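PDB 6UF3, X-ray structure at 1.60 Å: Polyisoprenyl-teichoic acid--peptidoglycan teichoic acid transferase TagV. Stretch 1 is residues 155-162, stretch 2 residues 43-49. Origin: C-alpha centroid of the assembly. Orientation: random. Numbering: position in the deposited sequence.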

# COMPACT_ATOMS: atom_id res chain seq x y z
N ARG A 155 7.29 -4.88 17.88
CA ARG A 155 8.19 -5.93 17.39
C ARG A 155 7.95 -6.21 15.91
O ARG A 155 7.99 -7.36 15.47
CB ARG A 155 8.01 -7.21 18.21
N GLY A 156 7.70 -5.16 15.14
CA GLY A 156 7.50 -5.29 13.71
C GLY A 156 6.03 -5.38 13.34
O GLY A 156 5.14 -5.51 14.18
N ASP A 157 5.78 -5.32 12.03
CA ASP A 157 4.43 -5.34 11.49
C ASP A 157 4.33 -6.30 10.30
O ASP A 157 3.61 -6.03 9.33
CB ASP A 157 3.98 -3.93 11.10
CG ASP A 157 4.84 -3.33 9.99
OD1 ASP A 157 5.98 -3.80 9.80
OD2 ASP A 157 4.38 -2.39 9.31
N PHE A 158 5.02 -7.44 10.36
CA PHE A 158 5.15 -8.26 9.17
C PHE A 158 3.83 -8.91 8.77
O PHE A 158 3.44 -8.87 7.60
CB PHE A 158 6.22 -9.34 9.36
CG PHE A 158 6.51 -10.11 8.10
CD1 PHE A 158 7.33 -9.59 7.12
CD2 PHE A 158 5.94 -11.36 7.89
CE1 PHE A 158 7.59 -10.30 5.96
CE2 PHE A 158 6.20 -12.08 6.74
CZ PHE A 158 7.03 -11.54 5.77
N GLY A 159 3.13 -9.52 9.74
CA GLY A 159 1.84 -10.12 9.43
C GLY A 159 0.82 -9.10 8.96
O GLY A 159 0.02 -9.37 8.06
N ARG A 160 0.84 -7.91 9.57
CA ARG A 160 -0.00 -6.81 9.11
C ARG A 160 0.28 -6.48 7.65
O ARG A 160 -0.65 -6.32 6.86
CB ARG A 160 0.24 -5.58 9.99
CG ARG A 160 -0.80 -5.34 11.06
CD ARG A 160 -0.42 -4.11 11.89
NE ARG A 160 -1.50 -3.66 12.76
CZ ARG A 160 -1.39 -2.67 13.64
NH1 ARG A 160 -2.43 -2.32 14.39
NH2 ARG A 160 -0.24 -2.03 13.77
N ASN A 161 1.56 -6.36 7.29
CA ASN A 161 1.91 -6.05 5.90
C ASN A 161 1.44 -7.15 4.97
O ASN A 161 1.00 -6.88 3.84
CB ASN A 161 3.42 -5.84 5.77
CG ASN A 161 3.83 -4.41 6.07
OD1 ASN A 161 4.40 -3.73 5.22
ND2 ASN A 161 3.53 -3.95 7.27
N ASP A 162 1.54 -8.41 5.42
CA ASP A 162 1.07 -9.52 4.60
C ASP A 162 -0.42 -9.40 4.32
O ASP A 162 -0.86 -9.51 3.17
CB ASP A 162 1.39 -10.84 5.28
CG ASP A 162 1.32 -12.01 4.33
OD1 ASP A 162 0.21 -12.35 3.88
OD2 ASP A 162 2.38 -12.59 4.03
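Stretch 2, residues 43-49: LSIPRDT

Stretch 2 lies along the start of the stretch 1 helix in a small, polar contact, held by one well-formed hydrogen bond, one weak one and bridging water, with 246 Å² buried over both sides.

The backbone register fixes the direction. The nearest CA pairs are Asn-161 CA to Ser-44 CA at 6.7 Å, Asp-157 CA to Pro-46 CA at 6.5 Å and Gly-156 CA to Asp-48 CA at 6.9 Å, so stretch 2 runs from Ser-44 to Asp-48 as stretch 1 is read backward, from the helix into the loop before it. Stretch 2 enters as a strand at Leu-43 and Ser-44 and reaches a type I turn from Pro-46 to Thr-49. The turn is closed by Thr-49 N to Pro-46 O at 3.1 Å, and Thr-49 OG1 donates to the same Pro-46 O at 2.7 Å.

Asp-157 occupies the N-cap position, but its side chain makes no capping bond. With chi1 at 63° (p) and CA-to-CB pointing toward stretch 2, its carboxylate instead accepts from the turn: Arg-47 N donates to Asp-157 OD2 at 3.1 Å, with a nearly straight N-H...acceptor angle of 168°. The same oxygen, Asp-157 OD2, lies 3.5 Å from Arg-47 CB, while Asp-157 OD1 packs 3.6 Å from Pro-46 CB. The Arg-47 side chain is not modelled beyond CB, so the evidence for its placement rests on backbone and CB alone.

One helical turn on, Asn-161 also points toward stretch 2. Its ND2 donates to Asp-157 O at 2.9 Å and, weakly, to Asp-157 OD2 at 2.7 Å, which ties the amide to the carboxylate that receives Arg-47. Asn-161 OD1 is thereby left facing Ser-44, whose OG donates a weak hydrogen bond to it at 3.3 Å. Water 1 adds a link, its O 2.8 Å from Asn-161 OD1 and 2.9 Å from Ile-45 O.

At the other end, Asp-48 OD2 comes within 4.1 Å of Gly-156 CA. Asp-48 OD2 also lies 4.6 Å from Asp-157 OD1, a close approach of like charges. Water 2 lies between these oxygens and donates to both, at 2.7 Å to Asp-48 OD2 and 2.5 Å to Asp-157 OD1, while accepting from Asp-48 N at 3.0 Å. Gly-156 has phi/psi of 95/172°, where a CB would be jammed against the preceding carbonyl oxygen; the backbone itself therefore calls for glycine, independently of stretch 2.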

# COMPACT_ATOMS: atom_id res chain seq x y z
N LEU A 43 5.61 -4.03 -3.70
CA LEU A 43 6.53 -4.01 -2.58
C LEU A 43 5.87 -3.29 -1.41
O LEU A 43 5.48 -2.13 -1.57
CB LEU A 43 7.82 -3.30 -3.00
CG LEU A 43 8.89 -2.91 -2.00
CD1 LEU A 43 9.71 -4.13 -1.61
CD2 LEU A 43 9.76 -1.84 -2.63
N SER A 44 5.75 -3.94 -0.25
CA SER A 44 5.36 -3.18 0.94
C SER A 44 6.60 -2.71 1.68
O SER A 44 7.66 -3.33 1.60
CB SER A 44 4.45 -3.99 1.87
OG SER A 44 5.08 -5.16 2.35
N ILE A 45 6.47 -1.59 2.38
CA ILE A 45 7.56 -1.05 3.18
C ILE A 45 7.14 -1.09 4.64
O ILE A 45 6.18 -0.42 5.03
CB ILE A 45 7.92 0.38 2.77
CG1 ILE A 45 8.20 0.47 1.26
CG2 ILE A 45 9.11 0.85 3.60
CD1 ILE A 45 8.24 1.92 0.72
N PRO A 46 7.84 -1.84 5.50
CA PRO A 46 7.46 -1.92 6.92
C PRO A 46 7.43 -0.54 7.56
O PRO A 46 8.26 0.32 7.24
CB PRO A 46 8.56 -2.80 7.53
CG PRO A 46 9.03 -3.65 6.39
CD PRO A 46 8.93 -2.79 5.16
N ARG A 47 6.46 -0.33 8.45
CA ARG A 47 6.23 0.99 9.03
C ARG A 47 7.42 1.48 9.84
O ARG A 47 7.62 2.69 9.99
CB ARG A 47 4.98 0.98 9.91
N ASP A 48 8.21 0.55 10.38
CA ASP A 48 9.36 0.89 11.22
C ASP A 48 10.67 0.96 10.44
O ASP A 48 11.73 1.04 11.07
CB ASP A 48 9.50 -0.12 12.36
CG ASP A 48 8.26 -0.18 13.24
OD1 ASP A 48 7.96 0.82 13.91
OD2 ASP A 48 7.58 -1.23 13.25
N THR A 49 10.63 0.95 9.11
CA THR A 49 11.87 0.97 8.34
C THR A 49 12.66 2.24 8.63
O THR A 49 12.15 3.36 8.51
CB THR A 49 11.58 0.86 6.84
OG1 THR A 49 10.79 -0.30 6.59
CG2 THR A 49 12.89 0.71 6.06
O HOH W 1 3.37 -1.19 4.93
O HOH W 2 7.79 -2.40 10.78